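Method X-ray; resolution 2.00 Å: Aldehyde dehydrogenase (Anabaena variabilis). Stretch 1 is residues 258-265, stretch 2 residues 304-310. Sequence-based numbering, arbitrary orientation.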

ATOM      1  N   ALA A 258       6.694 -29.623   3.463  1.00 26.37           N
ATOM      2  CA  ALA A 258       8.099 -29.357   3.881  1.00 26.01           C
ATOM      3  C   ALA A 258       9.159 -29.643   2.823  1.00 26.16           C
ATOM      4  O   ALA A 258      10.211 -29.052   2.886  1.00 25.89           O
ATOM      5  CB  ALA A 258       8.436 -30.118   5.125  1.00 26.75           C
ATOM      6  N   VAL A 259       8.910 -30.552   1.871  1.00 25.04           N
ATOM      7  CA  VAL A 259       9.970 -30.950   0.980  1.00 26.02           C
ATOM      8  C   VAL A 259       9.705 -30.794  -0.511  1.00 25.09           C
ATOM      9  O   VAL A 259      10.616 -31.006  -1.307  1.00 25.97           O
ATOM     10  CB  VAL A 259      10.503 -32.366   1.301  1.00 28.11           C
ATOM     11  CG1 VAL A 259      10.762 -32.502   2.790  1.00 28.65           C
ATOM     12  CG2 VAL A 259       9.555 -33.430   0.790  1.00 29.26           C
ATOM     13  N   VAL A 260       8.499 -30.388  -0.910  1.00 25.35           N
ATOM     14  CA  VAL A 260       8.233 -30.104  -2.302  1.00 27.24           C
ATOM     15  C   VAL A 260       9.203 -28.997  -2.712  1.00 25.17           C
ATOM     16  O   VAL A 260       9.527 -28.115  -1.934  1.00 24.95           O
ATOM     17  CB  VAL A 260       6.745 -29.742  -2.579  1.00 29.32           C
ATOM     18  CG1 VAL A 260       6.376 -28.435  -1.905  1.00 30.47           C
ATOM     19  CG2 VAL A 260       6.495 -29.677  -4.068  1.00 31.20           C
ATOM     20  N   ASN A 261       9.745 -29.142  -3.907  1.00 25.54           N
ATOM     21  CA  ASN A 261      10.799 -28.287  -4.439  1.00 25.58           C
ATOM     22  C   ASN A 261      12.033 -28.336  -3.543  1.00 24.06           C
ATOM     23  O   ASN A 261      12.763 -27.357  -3.420  1.00 22.84           O
ATOM     24  CB  ASN A 261      10.314 -26.829  -4.602  1.00 25.59           C
ATOM     25  CG  ASN A 261      11.075 -26.083  -5.712  1.00 26.32           C
ATOM     26  OD1 ASN A 261      11.368 -26.650  -6.750  1.00 26.53           O
ATOM     27  ND2 ASN A 261      11.432 -24.844  -5.463  1.00 26.72           N
ATOM     28  N   THR A 262      12.246 -29.464  -2.881  1.00 25.97           N
ATOM     29  CA  THR A 262      13.386 -29.634  -1.933  1.00 25.80           C
ATOM     30  C   THR A 262      13.326 -28.578  -0.802  1.00 24.53           C
ATOM     31  O   THR A 262      14.350 -28.186  -0.219  1.00 22.74           O
ATOM     32  CB  THR A 262      14.735 -29.591  -2.654  1.00 27.43           C
ATOM     33  OG1 THR A 262      14.685 -30.425  -3.824  1.00 28.24           O
ATOM     34  CG2 THR A 262      15.853 -30.135  -1.783  1.00 29.28           C
ATOM     35  N   GLY A 263      12.115 -28.129  -0.503  1.00 25.41           N
ATOM     36  CA  GLY A 263      11.933 -27.160   0.583  1.00 24.32           C
ATOM     37  C   GLY A 263      12.292 -25.730   0.249  1.00 23.28           C
ATOM     38  O   GLY A 263      12.258 -24.874   1.127  1.00 23.01           O
ATOM     39  N   GLN A 264      12.561 -25.461  -1.028  1.00 23.11           N
ATOM     40  CA  GLN A 264      13.014 -24.161  -1.505  1.00 23.48           C
ATOM     41  C   GLN A 264      11.785 -23.337  -1.878  1.00 23.99           C
ATOM     42  O   GLN A 264      11.428 -23.211  -3.042  1.00 21.03           O
ATOM     43  CB  GLN A 264      13.960 -24.330  -2.719  1.00 23.85           C
ATOM     44  CG  GLN A 264      15.184 -25.160  -2.374  1.00 25.41           C
ATOM     45  CD  GLN A 264      15.978 -25.581  -3.589  1.00 27.06           C
ATOM     46  OE1 GLN A 264      17.110 -25.128  -3.783  1.00 26.04           O
ATOM     47  NE2 GLN A 264      15.392 -26.471  -4.425  1.00 28.53           N
ATOM     48  N   SER A 265      11.153 -22.759  -0.850  1.00 23.40           N
ATOM     49  CA  SER A 265       9.900 -22.087  -1.005  1.00 23.92           C
ATOM     50  C   SER A 265       9.637 -21.273   0.247  1.00 27.20           C
ATOM     51  O   SER A 265       9.794 -21.778   1.372  1.00 25.10           O
ATOM     52  CB  SER A 265       8.773 -23.058  -1.209  1.00 23.54           C
ATOM     53  OG  SER A 265       7.553 -22.428  -1.310  1.00 23.58           O
ATOM     54  N   ALA A 304      11.685 -37.508  -7.145  1.00 38.62           N
ATOM     55  CA  ALA A 304      10.916 -36.297  -6.959  1.00 41.46           C
ATOM     56  C   ALA A 304      11.765 -35.126  -6.423  1.00 38.82           C
ATOM     57  O   ALA A 304      11.409 -33.961  -6.595  1.00 40.55           O
ATOM     58  CB  ALA A 304       9.764 -36.585  -5.989  1.00 43.60           C
ATOM     59  N   ILE A 305      12.883 -35.423  -5.771  1.00 36.40           N
ATOM     60  CA  ILE A 305      13.622 -34.360  -5.031  1.00 34.25           C
ATOM     61  C   ILE A 305      14.802 -33.888  -5.856  1.00 31.63           C
ATOM     62  O   ILE A 305      15.794 -34.647  -6.058  1.00 29.50           O
ATOM     63  CB  ILE A 305      14.101 -34.864  -3.664  1.00 33.13           C
ATOM     64  CG1 ILE A 305      12.920 -35.484  -2.912  1.00 33.80           C
ATOM     65  CG2 ILE A 305      14.786 -33.745  -2.878  1.00 32.92           C
ATOM     66  CD1 ILE A 305      11.746 -34.534  -2.757  1.00 35.70           C
ATOM     67  N   GLY A 306      14.681 -32.661  -6.356  1.00 28.39           N
ATOM     68  CA  GLY A 306      15.775 -32.028  -7.099  1.00 29.20           C
ATOM     69  C   GLY A 306      16.920 -31.527  -6.220  1.00 27.64           C
ATOM     70  O   GLY A 306      16.841 -31.581  -5.001  1.00 28.25           O
ATOM     71  N   PRO A 307      17.950 -30.981  -6.847  1.00 27.71           N
ATOM     72  CA  PRO A 307      19.073 -30.453  -6.135  1.00 28.15           C
ATOM     73  C   PRO A 307      18.771 -29.134  -5.462  1.00 27.92           C
ATOM     74  O   PRO A 307      17.814 -28.437  -5.837  1.00 25.99           O
ATOM     75  CB  PRO A 307      20.108 -30.239  -7.234  1.00 28.57           C
ATOM     76  CG  PRO A 307      19.314 -29.951  -8.451  1.00 29.46           C
ATOM     77  CD  PRO A 307      18.082 -30.786  -8.306  1.00 29.28           C
ATOM     78  N   ILE A 308      19.644 -28.755  -4.543  1.00 26.63           N
ATOM     79  CA  ILE A 308      19.631 -27.409  -4.018  1.00 26.40           C
ATOM     80  C   ILE A 308      20.180 -26.524  -5.106  1.00 28.29           C
ATOM     81  O   ILE A 308      21.311 -26.698  -5.515  1.00 27.44           O
ATOM     82  CB  ILE A 308      20.502 -27.325  -2.789  1.00 29.08           C
ATOM     83  CG1 ILE A 308      19.957 -28.304  -1.743  1.00 29.80           C
ATOM     84  CG2 ILE A 308      20.558 -25.904  -2.260  1.00 28.72           C
ATOM     85  CD1 ILE A 308      21.011 -28.706  -0.753  1.00 34.87           C
ATOM     86  N   ILE A 309      19.369 -25.568  -5.560  1.00 27.21           N
ATOM     87  CA  ILE A 309      19.633 -24.827  -6.779  1.00 28.00           C
ATOM     88  C   ILE A 309      20.784 -23.846  -6.613  1.00 29.62           C
ATOM     89  O   ILE A 309      21.644 -23.736  -7.462  1.00 32.08           O
ATOM     90  CB  ILE A 309      18.350 -24.100  -7.209  1.00 26.21           C
ATOM     91  CG1 ILE A 309      17.333 -25.107  -7.713  1.00 26.42           C
ATOM     92  CG2 ILE A 309      18.634 -23.078  -8.286  1.00 27.61           C
ATOM     93  CD1 ILE A 309      15.971 -24.494  -7.882  1.00 25.76           C
ATOM     94  N   ALA A 310      20.806 -23.138  -5.499  1.00 29.91           N
ATOM     95  CA  ALA A 310      21.841 -22.124  -5.286  1.00 29.56           C
ATOM     96  C   ALA A 310      22.901 -22.641  -4.340  1.00 30.41           C
ATOM     97  O   ALA A 310      22.570 -23.164  -3.280  1.00 29.37           O
ATOM     98  CB  ALA A 310      21.200 -20.846  -4.755  1.00 28.60           C
TER
HETATM   99  O   HOH W   1       9.815 -31.847  -5.073  1.00 39.57           O
HETATM  100  O   HOH W   2      13.303 -29.859  -6.134  1.00 42.07           O

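Two segments, one running out of the end of a helix and the other without regular structure, with no paired strands between them, can still be joined precisely if polar side chains from one satisfy the backbone of the other, and this contact from an aldehyde dehydrogenase is a compact example. Most of the work falls to Thr-262 and Gln-264, whose CA-to-CB bonds both point toward the second stretch. Thr-262, with chi1 in the m well, donates from OG1 to Gly-306 O at 2.7 Å. Thr-262 OG1 also accepts from a water, whose oxygen lies 2.8 Å from it, so one small hydroxyl serves as both donor and acceptor. Gln-264 reaches farther: with chi1 m and chi2 t, its amide lies along the backbone, where OE1 accepts from Ile-309 N at 2.9 Å in a nearly straight bond. Gln-264 NE2 donates to Asn-261 O in its own turn (3.0 Å) and, weakly, to Pro-307 O (3.4 Å). A primary amide suits this place because it offers an acceptor and two donor hydrogens to backbone groups in a buried setting. Ile-305 supplies the apolar complement. Its CA-to-CB bond runs sideways, yet the side chain's end comes nearer, bringing Ile-305 CD1 to 4.3 Å from Val-259 CG2, while Ile-305 CG2 packs 3.5 Å from Thr-262 OG1. In all, 312 Å² is buried between the two stretches, both sides summed.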